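Local coordinates for uncharacterized protein (Bacteroides ovatus, PDB 4ID2) that is of unknown function but belongs to the DUF4738 family and folds into a structure resembling a beta barrel, at residues T36-K41 with D114-Q119; Y45-S50 with L75-G80; D55-V60 with Y68-I73; E82-K87 with I140-D145; S104-E109 with A125-P130. All coordinates share one frame; numbering follows the deposited sequence.

Overall arrangement
From the N terminus, the strand holding 36-41 leads by a tight turn into the strand holding 45-50, which pairs with 75-80 in contact 2. Between those two segments the chain makes a smaller loop, closed by contact 3 where 55-60 folds onto 68-73, so contact 3 nests in contact 2 and both nest in the wide loop that contact 1 closes when 36-41 meets 114-119. Contact 4 opens at 82-87 and ends at 140-145; it crosses contact 1 and encloses contact 5, which in turn crosses contact 1. Contacts 2 and 3 knit the mixed sheet, contact 5 the four-stranded antiparallel sheet, and contacts 1 and 4 join one sheet to the other.

Contact 1: T36-K41 with D114-Q119; sequences TDFKFK and DKTTPQ
The strand parts 36-40 and 114-116 run in roughly the same direction, 29° apart, but their axes come no closer than 8.2 Å, too far for backbone pairing. F40 and T116 are the nearest residues along the main chain, and they carry the contact about equally. With OG1 in the crowded position between N and the carbonyl carbon (chi1 52°), T116 has CG2 beside the backbone N, touching both phenylalanines. F40, its CG anti to the backbone N (chi1 176°), slides past T116 in the opposite direction, bringing CD1 to 3.6 Å from T116 CB. Farther out on the same ring, CE1 comes to 3.3 Å from the carbonyl oxygen T117 O. F38 crosses T116 obliquely, F38 CD1 lying 4.1 Å from T116 CG2. Here strand 33-40, outermost on this side of the mixed sheet within the chain, packs on the first strand of the four-stranded sheet in the barrel-like fold, and the F38 ring also stacks on Y113. The ladder of 36-38 continues into a strand of the second subunit, so the sheet crosses the interface. On the loop side, K41 CG lies over the centre of the F40 ring, 3.7 Å above its plane. A water in that ring plane, at its edge, donates to Q119 O and accepts a weak bond from K41 NZ.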
# COMPACT_ATOMS: atom_id res chain seq x y z
N THR A 36 -12.77 25.14 1.67
CA THR A 36 -13.57 24.21 0.88
C THR A 36 -15.04 24.30 1.25
O THR A 36 -15.38 24.25 2.43
CB THR A 36 -13.07 22.77 1.05
OG1 THR A 36 -11.67 22.74 0.82
CG2 THR A 36 -13.75 21.80 0.10
N ASP A 37 -15.91 24.41 0.24
CA ASP A 37 -17.35 24.45 0.40
C ASP A 37 -17.94 23.16 -0.17
O ASP A 37 -17.60 22.78 -1.29
CB ASP A 37 -17.95 25.68 -0.31
CG ASP A 37 -17.58 27.01 0.31
OD1 ASP A 37 -17.06 27.02 1.45
OD2 ASP A 37 -17.80 28.05 -0.35
N PHE A 38 -18.79 22.49 0.61
CA PHE A 38 -19.43 21.25 0.20
C PHE A 38 -20.73 21.05 0.95
O PHE A 38 -21.00 21.75 1.93
CB PHE A 38 -18.49 20.07 0.44
CG PHE A 38 -18.11 19.87 1.89
CD1 PHE A 38 -18.89 19.08 2.72
CD2 PHE A 38 -17.00 20.50 2.43
CE1 PHE A 38 -18.56 18.93 4.06
CE2 PHE A 38 -16.68 20.36 3.77
CZ PHE A 38 -17.46 19.57 4.58
N LYS A 39 -21.54 20.09 0.49
CA LYS A 39 -22.81 19.73 1.11
C LYS A 39 -22.68 18.38 1.79
O LYS A 39 -21.98 17.50 1.28
CB LYS A 39 -23.94 19.69 0.07
CG LYS A 39 -24.52 21.05 -0.25
CD LYS A 39 -25.59 20.94 -1.33
CE LYS A 39 -26.09 22.30 -1.78
NZ LYS A 39 -26.92 22.20 -3.01
N PHE A 40 -23.34 18.21 2.94
CA PHE A 40 -23.38 16.93 3.65
C PHE A 40 -24.75 16.78 4.29
O PHE A 40 -25.20 17.68 5.01
CB PHE A 40 -22.25 16.83 4.68
CG PHE A 40 -22.30 15.56 5.51
CD1 PHE A 40 -22.36 14.32 4.90
CD2 PHE A 40 -22.27 15.62 6.90
CE1 PHE A 40 -22.38 13.16 5.66
CE2 PHE A 40 -22.30 14.45 7.66
CZ PHE A 40 -22.36 13.23 7.04
N LYS A 41 -25.46 15.68 3.95
CA LYS A 41 -26.83 15.43 4.41
C LYS A 41 -27.74 16.64 4.04
O LYS A 41 -28.61 17.02 4.81
CB LYS A 41 -26.88 15.10 5.91
CG LYS A 41 -26.08 13.85 6.27
CD LYS A 41 -26.37 13.36 7.68
CE LYS A 41 -25.83 11.97 7.93
NZ LYS A 41 -26.17 11.48 9.29
N ASP A 114 -11.66 15.37 1.85
CA ASP A 114 -11.62 14.26 0.92
C ASP A 114 -13.01 13.96 0.38
O ASP A 114 -13.23 14.11 -0.82
CB ASP A 114 -11.00 13.01 1.58
CG ASP A 114 -10.82 11.86 0.60
OD1 ASP A 114 -9.96 11.97 -0.29
OD2 ASP A 114 -11.55 10.86 0.72
N LYS A 115 -13.93 13.54 1.24
CA LYS A 115 -15.28 13.18 0.81
C LYS A 115 -16.24 13.13 1.99
O LYS A 115 -15.82 13.31 3.13
CB LYS A 115 -15.26 11.80 0.11
CG LYS A 115 -14.90 10.62 1.04
CD LYS A 115 -14.53 9.38 0.25
CE LYS A 115 -14.22 8.19 1.12
NZ LYS A 115 -13.74 7.02 0.32
N THR A 116 -17.52 12.89 1.70
CA THR A 116 -18.56 12.68 2.70
C THR A 116 -19.02 11.23 2.60
O THR A 116 -19.16 10.71 1.49
CB THR A 116 -19.74 13.63 2.50
OG1 THR A 116 -20.20 13.56 1.16
CG2 THR A 116 -19.40 15.06 2.88
N THR A 117 -19.24 10.59 3.75
CA THR A 117 -19.70 9.19 3.83
C THR A 117 -20.87 9.14 4.80
O THR A 117 -21.09 10.12 5.52
CB THR A 117 -18.53 8.28 4.28
OG1 THR A 117 -18.25 8.50 5.67
CG2 THR A 117 -17.26 8.48 3.45
N PRO A 118 -21.61 8.02 4.92
CA PRO A 118 -22.70 7.96 5.91
C PRO A 118 -22.21 8.19 7.35
O PRO A 118 -22.97 8.70 8.17
CB PRO A 118 -23.27 6.54 5.73
CG PRO A 118 -22.85 6.13 4.37
CD PRO A 118 -21.50 6.75 4.17
N GLN A 119 -20.94 7.83 7.64
CA GLN A 119 -20.33 8.04 8.96
C GLN A 119 -20.18 9.53 9.22
O GLN A 119 -20.69 10.04 10.22
CB GLN A 119 -18.96 7.33 9.08
CG GLN A 119 -19.06 5.86 9.49
CD GLN A 119 -19.70 4.98 8.44
OE1 GLN A 119 -19.60 5.23 7.23
NE2 GLN A 119 -20.34 3.89 8.87
O HOH W 1 -22.98 12.31 10.44

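Contact 2: Y45-S50 with L75-G80; sequences YHSLVS and LHLTRG
R79 NH1 is gripped twice: it donates to Y45 OH at 3.1 Å, with the hydroxyl oxygen close to the guanidinium plane and an N-H...O angle of 146°, and to the carbonyl oxygen of A144. The side chains of Y45 and R79 lie side by side, pointing the same way. R79 CB rests over one face of the Y45 ring, offset toward its rim; from there the chain, CG anti to the backbone N, bends at chi3 and brings NH1 to the hydroxyl, the guanidinium standing at 77° to the ring plane. R79 NH2 also forms a salt bridge with E82. Beyond this end the strands are antiparallel: H46 and T78 exchange two backbone bonds, as do L48 and H76; the straightest runs from L48 N to H76 O at 2.9 Å (177°). S47 with L77 and V49 with L75 are the non-hydrogen-bonded pairs, sharing one face. There L75 CD1 touches V49 CG2 at 3.8 Å and S47 OG at 3.5 Å, a hydroxyl hydrogen-bonded to Y123 OH. L77 CD1 meets the edge of the Y45 ring at CD2, 3.8 Å away. On the other face, T78 OG1 sits 3.5 Å from H46 CB. Strand 43-53 is flanked by 33-40 and strand 67-79 by 82-89, while L75 and L77 pack against strands 121-128 and 134-142 of the other sheet.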
# COMPACT_ATOMS: atom_id res chain seq x y z
N TYR A 45 -21.65 23.27 4.15
CA TYR A 45 -20.52 23.39 5.08
C TYR A 45 -19.42 24.24 4.48
O TYR A 45 -19.23 24.20 3.28
CB TYR A 45 -19.93 22.02 5.42
CG TYR A 45 -20.80 21.17 6.32
CD1 TYR A 45 -21.96 20.59 5.83
CD2 TYR A 45 -20.43 20.89 7.63
CE1 TYR A 45 -22.78 19.82 6.65
CE2 TYR A 45 -21.23 20.10 8.45
CZ TYR A 45 -22.38 19.53 7.94
OH TYR A 45 -23.20 18.77 8.74
N HIS A 46 -18.66 24.94 5.33
CA HIS A 46 -17.47 25.72 4.95
C HIS A 46 -16.33 25.16 5.76
O HIS A 46 -16.47 25.05 6.98
CB HIS A 46 -17.66 27.22 5.21
CG HIS A 46 -18.46 27.95 4.18
ND1 HIS A 46 -19.67 27.46 3.73
CD2 HIS A 46 -18.24 29.15 3.61
CE1 HIS A 46 -20.12 28.35 2.85
NE2 HIS A 46 -19.28 29.38 2.74
N SER A 47 -15.22 24.76 5.12
CA SER A 47 -14.09 24.17 5.82
C SER A 47 -12.83 24.96 5.55
O SER A 47 -12.39 25.00 4.40
CB SER A 47 -13.90 22.72 5.38
OG SER A 47 -12.77 22.13 5.99
N LEU A 48 -12.26 25.59 6.57
CA LEU A 48 -11.02 26.35 6.43
C LEU A 48 -9.90 25.57 7.10
O LEU A 48 -10.07 25.19 8.27
CB LEU A 48 -11.16 27.75 7.05
CG LEU A 48 -9.91 28.65 7.01
CD1 LEU A 48 -9.57 29.07 5.58
CD2 LEU A 48 -10.10 29.89 7.88
N VAL A 49 -8.80 25.32 6.38
CA VAL A 49 -7.64 24.60 6.92
C VAL A 49 -6.42 25.50 6.77
O VAL A 49 -6.20 26.04 5.69
CB VAL A 49 -7.43 23.22 6.27
CG1 VAL A 49 -6.27 22.50 6.94
CG2 VAL A 49 -8.68 22.37 6.39
N SER A 50 -5.64 25.67 7.85
CA SER A 50 -4.45 26.53 7.84
C SER A 50 -3.27 25.83 8.45
O SER A 50 -3.31 25.52 9.64
CB SER A 50 -4.71 27.82 8.62
OG SER A 50 -5.81 28.54 8.08
N LEU A 75 -8.09 23.34 11.74
CA LEU A 75 -9.22 22.95 10.90
C LEU A 75 -10.46 23.60 11.50
O LEU A 75 -10.83 23.26 12.62
CB LEU A 75 -9.34 21.41 10.82
CG LEU A 75 -10.67 20.78 10.34
CD1 LEU A 75 -11.16 21.37 9.04
CD2 LEU A 75 -10.52 19.28 10.12
N HIS A 76 -11.06 24.58 10.80
CA HIS A 76 -12.28 25.26 11.23
C HIS A 76 -13.44 24.88 10.30
O HIS A 76 -13.52 25.35 9.17
CB HIS A 76 -12.10 26.79 11.27
CG HIS A 76 -13.17 27.51 12.06
ND1 HIS A 76 -13.09 28.87 12.29
CD2 HIS A 76 -14.28 27.03 12.66
CE1 HIS A 76 -14.16 29.18 13.01
NE2 HIS A 76 -14.90 28.10 13.27
N LEU A 77 -14.31 23.98 10.78
CA LEU A 77 -15.47 23.50 10.03
C LEU A 77 -16.73 24.20 10.53
O LEU A 77 -17.00 24.14 11.73
CB LEU A 77 -15.60 21.98 10.21
CG LEU A 77 -16.76 21.30 9.47
CD1 LEU A 77 -16.66 21.52 7.97
CD2 LEU A 77 -16.80 19.82 9.80
N THR A 78 -17.51 24.83 9.63
CA THR A 78 -18.74 25.52 10.02
C THR A 78 -19.91 25.09 9.15
O THR A 78 -19.71 24.64 8.03
CB THR A 78 -18.56 27.05 9.95
OG1 THR A 78 -18.32 27.43 8.60
CG2 THR A 78 -17.42 27.55 10.81
N ARG A 79 -21.13 25.23 9.68
CA ARG A 79 -22.38 24.93 8.98
C ARG A 79 -23.29 26.12 9.27
O ARG A 79 -23.91 26.16 10.33
CB ARG A 79 -22.97 23.59 9.44
CG ARG A 79 -24.28 23.22 8.74
CD ARG A 79 -24.95 21.97 9.29
NE ARG A 79 -25.17 22.05 10.74
CZ ARG A 79 -24.54 21.33 11.68
NH1 ARG A 79 -23.62 20.43 11.36
NH2 ARG A 79 -24.84 21.51 12.96
N GLY A 80 -23.27 27.11 8.38
CA GLY A 80 -24.00 28.35 8.58
C GLY A 80 -23.32 29.16 9.67
O GLY A 80 -22.10 29.29 9.67

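Contact 3: D55-V60 with Y68-I73; sequences DNLPHV and YVDNKI. With SO4 (sulfate ion), chain C.
Two consecutive antiparallel strands of the mixed sheet meet at the edge of the loop 55-59, where V60, first residue of strand 60-61, forms a hydrogen-bonded pair with Y68 of strand 67-79. V60 N reaches Y68 O at 2.8 Å in an almost perfectly straight bond (179°), and Y68 N returns one to V60 O at 2.7 Å; both donors lie in the carbonyl planes. V60 O also sits in the plane of the Y68 ring, at its edge. Beyond this pair the loop bows away and side chains bridge the space. V69 CG2, anti to the backbone N, is held between D55 CA and H59 CD2, while the carboxylate of D55 makes a salt bridge with R28. L57 crosses D70 obliquely, and L57 CD1 comes to 3.5 Å from N71 O. D70 OD1 takes two N-H groups, that of N71 at 2.7 Å, from above the carboxylate plane, and that of L108 in the other sheet, whose carbonyl oxygen receives N71 ND2. On the loop, N56 ND2 donates to O1 of a sulfate ion, probably from the crystallisation liquor, and weakly to its O4. A water donates both to D70 OD2 at 2.7 Å and to P58 O at 2.5 Å, bridging the two segments.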
# COMPACT_ATOMS: atom_id res chain seq x y z
N ASP A 55 6.70 26.59 16.34
CA ASP A 55 8.01 26.68 17.00
C ASP A 55 8.00 26.05 18.40
O ASP A 55 9.06 25.73 18.93
CB ASP A 55 8.46 28.14 17.09
CG ASP A 55 8.63 28.82 15.74
OD1 ASP A 55 7.61 29.06 15.06
OD2 ASP A 55 9.79 29.15 15.38
N ASN A 56 6.81 25.86 19.00
CA ASN A 56 6.67 25.27 20.34
C ASN A 56 6.74 23.74 20.31
O ASN A 56 6.97 23.13 21.35
CB ASN A 56 5.35 25.71 20.98
CG ASN A 56 5.23 27.21 21.10
OD1 ASN A 56 6.22 27.95 21.06
ND2 ASN A 56 4.00 27.70 21.21
N LEU A 57 6.56 23.11 19.14
CA LEU A 57 6.65 21.65 19.02
C LEU A 57 8.10 21.17 18.97
O LEU A 57 8.97 21.93 18.53
CB LEU A 57 5.93 21.18 17.74
CG LEU A 57 4.42 21.30 17.73
CD1 LEU A 57 3.85 20.86 16.38
CD2 LEU A 57 3.79 20.49 18.86
N PRO A 58 8.38 19.89 19.33
CA PRO A 58 9.76 19.39 19.20
C PRO A 58 10.22 19.36 17.75
O PRO A 58 9.44 19.00 16.85
CB PRO A 58 9.72 17.98 19.80
CG PRO A 58 8.34 17.70 20.16
CD PRO A 58 7.46 18.86 19.84
N HIS A 59 11.49 19.73 17.50
CA HIS A 59 12.04 19.72 16.15
C HIS A 59 12.29 18.29 15.70
O HIS A 59 12.44 17.39 16.53
CB HIS A 59 13.36 20.52 16.09
CG HIS A 59 13.21 21.95 16.47
ND1 HIS A 59 14.27 22.67 17.02
CD2 HIS A 59 12.12 22.75 16.43
CE1 HIS A 59 13.80 23.88 17.25
NE2 HIS A 59 12.51 23.98 16.92
N VAL A 60 12.34 18.10 14.38
CA VAL A 60 12.58 16.80 13.75
C VAL A 60 13.93 16.86 13.05
O VAL A 60 14.14 17.73 12.21
CB VAL A 60 11.43 16.46 12.77
CG1 VAL A 60 11.63 15.07 12.17
CG2 VAL A 60 10.09 16.55 13.48
N TYR A 68 14.35 20.29 11.23
CA TYR A 68 13.12 20.84 10.67
C TYR A 68 12.13 21.17 11.79
O TYR A 68 11.96 20.37 12.71
CB TYR A 68 12.47 19.83 9.71
CG TYR A 68 13.34 19.50 8.51
CD1 TYR A 68 14.34 18.54 8.59
CD2 TYR A 68 13.17 20.16 7.30
CE1 TYR A 68 15.15 18.24 7.50
CE2 TYR A 68 13.96 19.86 6.19
CZ TYR A 68 14.96 18.90 6.30
OH TYR A 68 15.77 18.58 5.23
N VAL A 69 11.45 22.34 11.70
CA VAL A 69 10.42 22.71 12.67
C VAL A 69 9.11 22.05 12.20
O VAL A 69 8.82 22.02 11.00
CB VAL A 69 10.28 24.25 12.88
CG1 VAL A 69 9.56 24.91 11.73
CG2 VAL A 69 9.55 24.56 14.18
N ASP A 70 8.35 21.47 13.14
CA ASP A 70 7.10 20.77 12.83
C ASP A 70 5.96 21.79 12.66
O ASP A 70 6.11 22.96 13.01
CB ASP A 70 6.79 19.76 13.94
CG ASP A 70 5.85 18.63 13.55
OD1 ASP A 70 5.30 18.67 12.42
OD2 ASP A 70 5.64 17.73 14.37
N ASN A 71 4.81 21.33 12.12
CA ASN A 71 3.67 22.20 11.87
C ASN A 71 2.46 21.87 12.71
O ASN A 71 2.30 20.75 13.20
CB ASN A 71 3.24 22.09 10.39
CG ASN A 71 4.36 22.37 9.41
OD1 ASN A 71 4.78 23.51 9.23
ND2 ASN A 71 4.87 21.33 8.76
N LYS A 72 1.56 22.86 12.82
CA LYS A 72 0.23 22.72 13.41
C LYS A 72 -0.75 22.99 12.28
O LYS A 72 -0.42 23.76 11.37
CB LYS A 72 0.00 23.66 14.61
CG LYS A 72 -0.05 25.15 14.30
CD LYS A 72 -0.24 25.97 15.58
CE LYS A 72 -0.28 27.45 15.29
NZ LYS A 72 -0.56 28.24 16.51
N ILE A 73 -1.94 22.36 12.31
CA ILE A 73 -2.95 22.60 11.30
C ILE A 73 -4.26 22.95 11.99
O ILE A 73 -4.80 22.11 12.70
CB ILE A 73 -3.12 21.40 10.32
CG1 ILE A 73 -1.85 21.27 9.44
CG2 ILE A 73 -4.34 21.60 9.44
CD1 ILE A 73 -1.83 20.14 8.48
S SO4 C . 1.13 26.22 20.67
O1 SO4 C . 1.55 26.53 22.03
O2 SO4 C . 1.45 24.84 20.37
O3 SO4 C . -0.31 26.44 20.57
O4 SO4 C . 1.82 27.10 19.72
O HOH W 2 7.21 17.86 16.56

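Contact 4: E82-K87 with I140-D145; sequences ETVLNK and ITITAD
Apolar side chains make the direct contact, and three residues carry it. I142 reaches across with both branches: CG2, anti to its backbone N, meets V84 CG1 at 4.2 Å, and CD1, at the end of the branch beside the backbone N (chi1 -61°), meets L85 CD2 at 4.0 Å. L85 and I142 cross at about a right angle, touching through their terminal methyls. The second kind of contact sets methyl groups against main-chain oxygens. V84 CG1, anti to the backbone N (chi1 173°), lies 3.7 Å from A144 O and 3.8 Å from T143 O, and CG2 of the same valine sits 4.0 Å from A144 O. The chain turns a corner at V84, and V84 and L85 both face L77 of the adjacent strand, a classic beta bulge; both side chains point toward 140-145. The contact thus joins this bulged strand of the mixed sheet to the end of strand 134-142 in the four-stranded antiparallel sheet, near one end of the barrel-like fold, where I142 also packs on L75, Y123 and M148. A side-chain hydrogen bond within 140-145 braces the turn after I142: T143 OG1 donates to D145 OD1 at 2.6 Å, from above the carboxylate plane, and the same hydroxyl accepts from the backbone N of K147. Two residues earlier, T141 OG1 is hydrogen-bonded to Q151 NE2 on the neighbouring strand 148-158.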
# COMPACT_ATOMS: atom_id res chain seq x y z
N GLU A 82 -23.15 28.16 12.80
CA GLU A 82 -22.60 27.22 13.78
C GLU A 82 -21.22 26.73 13.42
O GLU A 82 -20.94 26.48 12.25
CB GLU A 82 -23.52 26.00 13.93
CG GLU A 82 -24.91 26.32 14.43
CD GLU A 82 -25.85 25.13 14.51
OE1 GLU A 82 -25.78 24.25 13.62
OE2 GLU A 82 -26.66 25.08 15.46
N THR A 83 -20.38 26.51 14.44
CA THR A 83 -19.05 25.93 14.26
C THR A 83 -19.15 24.47 14.70
O THR A 83 -19.38 24.19 15.87
CB THR A 83 -17.99 26.75 15.01
OG1 THR A 83 -17.79 27.99 14.34
CG2 THR A 83 -16.67 26.00 15.18
N VAL A 84 -19.00 23.55 13.74
CA VAL A 84 -19.09 22.11 14.01
C VAL A 84 -17.81 21.64 14.69
O VAL A 84 -17.87 20.87 15.65
CB VAL A 84 -19.37 21.33 12.69
CG1 VAL A 84 -19.30 19.82 12.91
CG2 VAL A 84 -20.73 21.74 12.12
N LEU A 85 -16.66 22.13 14.22
CA LEU A 85 -15.36 21.79 14.79
C LEU A 85 -14.34 22.90 14.56
O LEU A 85 -14.26 23.43 13.45
CB LEU A 85 -14.85 20.48 14.16
CG LEU A 85 -13.53 19.94 14.74
CD1 LEU A 85 -13.68 18.51 15.21
CD2 LEU A 85 -12.40 20.04 13.72
N ASN A 86 -13.55 23.23 15.58
CA ASN A 86 -12.47 24.21 15.52
C ASN A 86 -11.32 23.66 16.33
O ASN A 86 -11.22 23.93 17.53
CB ASN A 86 -12.94 25.58 16.01
CG ASN A 86 -11.89 26.66 15.89
OD1 ASN A 86 -11.26 26.82 14.85
ND2 ASN A 86 -11.63 27.40 16.95
N LYS A 87 -10.48 22.82 15.71
CA LYS A 87 -9.37 22.15 16.39
C LYS A 87 -8.01 22.49 15.81
O LYS A 87 -7.87 22.55 14.59
CB LYS A 87 -9.56 20.62 16.28
CG LYS A 87 -8.52 19.82 17.05
CD LYS A 87 -8.99 18.41 17.32
CE LYS A 87 -7.91 17.56 17.94
NZ LYS A 87 -7.55 18.02 19.32
N ILE A 140 -9.24 11.67 9.06
CA ILE A 140 -10.03 12.29 10.14
C ILE A 140 -11.47 12.26 9.69
O ILE A 140 -11.76 12.77 8.61
CB ILE A 140 -9.58 13.75 10.43
CG1 ILE A 140 -8.07 13.88 10.69
CG2 ILE A 140 -10.39 14.38 11.57
CD1 ILE A 140 -7.55 15.21 10.25
N THR A 141 -12.38 11.67 10.48
CA THR A 141 -13.80 11.64 10.14
C THR A 141 -14.54 12.50 11.16
O THR A 141 -14.36 12.28 12.36
CB THR A 141 -14.32 10.20 10.10
OG1 THR A 141 -13.51 9.46 9.18
CG2 THR A 141 -15.79 10.11 9.67
N ILE A 142 -15.33 13.48 10.69
CA ILE A 142 -16.08 14.38 11.58
C ILE A 142 -17.56 14.20 11.29
O ILE A 142 -17.98 14.31 10.14
CB ILE A 142 -15.64 15.85 11.41
CG1 ILE A 142 -14.15 16.02 11.76
CG2 ILE A 142 -16.50 16.78 12.29
CD1 ILE A 142 -13.49 17.22 11.14
N THR A 143 -18.37 13.93 12.34
CA THR A 143 -19.82 13.75 12.16
C THR A 143 -20.49 15.11 12.09
O THR A 143 -19.86 16.12 12.38
CB THR A 143 -20.42 12.90 13.29
OG1 THR A 143 -20.31 13.62 14.52
CG2 THR A 143 -19.77 11.52 13.41
N ALA A 144 -21.78 15.14 11.73
CA ALA A 144 -22.53 16.39 11.65
C ALA A 144 -22.63 17.09 13.02
O ALA A 144 -22.65 18.33 13.05
CB ALA A 144 -23.92 16.13 11.09
N ASP A 145 -22.64 16.32 14.14
CA ASP A 145 -22.68 16.90 15.48
C ASP A 145 -21.25 17.09 16.08
O ASP A 145 -21.12 17.25 17.29
CB ASP A 145 -23.58 16.07 16.43
CG ASP A 145 -23.07 14.69 16.79
OD1 ASP A 145 -22.45 14.04 15.92
OD2 ASP A 145 -23.35 14.23 17.92

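Contact 5: S104-E109 with A125-P130; sequences SKSILE and ASVCYP
A125 lies within the second strand of the beta hairpin 107-116/121-128, in the four-stranded antiparallel sheet; its side chain turns to I140 on the next strand. S126 O accepts the N-H of E109 at 2.9 Å. S126 OG, in the crowded position between N and the carbonyl carbon, lies 3.2 Å from E109 OE1. The E109 side chain is extended beyond CG, and its OE2 forms a salt bridge with K115 of the second subunit. V127 is the non-hydrogen-bonded partner of L108, whose CD1 meets V127 CG1 at 4.1 Å where the side chains cross at about a right angle. V127 CA also makes a CA-H...O contact with I107 O, and V127 CB and CG2 lie against S106 OG, a hydroxyl bonded to L103 O. C128 pairs with I107 through two bonds in the carbonyl planes, I107 N to C128 O at 2.7 Å and C128 N to I107 O at 2.8 Å. Both side chains hold the crowded chi1 position, which lays C128 SG 3.5 Å from I107 CG1; an ethanediol molecule, probably from the crystallisation liquor, lies close to this cysteine. Past the pair, Y129 takes S106 CB over one face of its ring in a CH-pi contact, CB 4.1 Å from the ring centroid, while L156 of the third subunit packs on the tyrosine. P130 ends the segment tip to tip with I107, P130 CG standing 4.2 Å from I107 CD1.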
# COMPACT_ATOMS: atom_id res chain seq x y z
N SER A 104 7.77 10.34 15.78
CA SER A 104 8.79 11.29 16.23
C SER A 104 9.68 11.79 15.07
O SER A 104 10.05 12.96 15.05
CB SER A 104 9.67 10.66 17.31
OG SER A 104 10.26 9.46 16.86
N LYS A 105 10.00 10.91 14.09
CA LYS A 105 10.84 11.26 12.94
C LYS A 105 10.06 11.96 11.78
O LYS A 105 10.70 12.31 10.78
CB LYS A 105 11.51 9.99 12.37
CG LYS A 105 12.45 9.27 13.33
CD LYS A 105 12.94 7.96 12.72
CE LYS A 105 13.82 7.16 13.65
NZ LYS A 105 14.29 5.90 13.02
N SER A 106 8.73 12.16 11.89
CA SER A 106 7.91 12.76 10.81
C SER A 106 7.38 14.16 11.16
O SER A 106 7.44 14.55 12.32
CB SER A 106 6.72 11.85 10.50
OG SER A 106 5.68 11.96 11.46
N ILE A 107 6.83 14.89 10.16
CA ILE A 107 6.24 16.22 10.38
C ILE A 107 4.82 16.26 9.80
O ILE A 107 4.59 15.68 8.73
CB ILE A 107 7.11 17.39 9.83
CG1 ILE A 107 7.41 17.24 8.34
CG2 ILE A 107 8.40 17.52 10.64
CD1 ILE A 107 8.02 18.48 7.71
N LEU A 108 3.88 16.95 10.48
CA LEU A 108 2.50 17.08 9.99
C LEU A 108 2.55 17.87 8.69
O LEU A 108 3.02 19.00 8.68
CB LEU A 108 1.59 17.76 11.04
CG LEU A 108 0.11 17.88 10.64
CD1 LEU A 108 -0.52 16.51 10.40
CD2 LEU A 108 -0.68 18.63 11.69
N GLU A 109 2.12 17.25 7.60
CA GLU A 109 2.20 17.84 6.27
C GLU A 109 0.90 18.50 5.85
O GLU A 109 0.96 19.56 5.23
CB GLU A 109 2.55 16.76 5.23
CG GLU A 109 2.93 17.30 3.86
CD GLU A 109 3.15 16.27 2.77
OE1 GLU A 109 2.49 15.20 2.80
OE2 GLU A 109 3.96 16.55 1.85
N ALA A 125 -5.40 12.99 5.72
CA ALA A 125 -4.35 13.59 6.54
C ALA A 125 -3.03 12.90 6.25
O ALA A 125 -3.01 11.72 5.89
CB ALA A 125 -4.69 13.47 8.01
N SER A 126 -1.92 13.63 6.36
CA SER A 126 -0.62 13.03 6.12
C SER A 126 0.48 13.63 6.98
O SER A 126 0.49 14.83 7.25
CB SER A 126 -0.23 13.16 4.65
OG SER A 126 -0.26 14.51 4.22
N VAL A 127 1.44 12.77 7.38
CA VAL A 127 2.67 13.13 8.07
C VAL A 127 3.78 12.69 7.11
O VAL A 127 3.66 11.62 6.50
CB VAL A 127 2.81 12.54 9.51
CG1 VAL A 127 1.67 13.00 10.41
CG2 VAL A 127 2.91 11.02 9.51
N CYS A 128 4.81 13.52 6.91
CA CYS A 128 5.88 13.22 5.96
C CYS A 128 7.24 13.22 6.64
O CYS A 128 7.41 13.78 7.72
CB CYS A 128 5.84 14.22 4.81
SG CYS A 128 6.55 15.83 5.21
N TYR A 129 8.22 12.59 5.97
CA TYR A 129 9.60 12.51 6.46
C TYR A 129 10.41 13.58 5.75
O TYR A 129 10.50 13.55 4.53
CB TYR A 129 10.16 11.11 6.23
CG TYR A 129 9.39 10.11 7.06
CD1 TYR A 129 9.65 9.95 8.41
CD2 TYR A 129 8.25 9.49 6.55
CE1 TYR A 129 8.86 9.13 9.22
CE2 TYR A 129 7.45 8.68 7.34
CZ TYR A 129 7.77 8.48 8.67
OH TYR A 129 6.97 7.69 9.46
N PRO A 130 10.98 14.57 6.49
CA PRO A 130 11.72 15.65 5.83
C PRO A 130 12.83 15.18 4.88
O PRO A 130 13.45 14.13 5.10
CB PRO A 130 12.32 16.43 6.99
CG PRO A 130 11.45 16.15 8.14
CD PRO A 130 10.93 14.77 7.95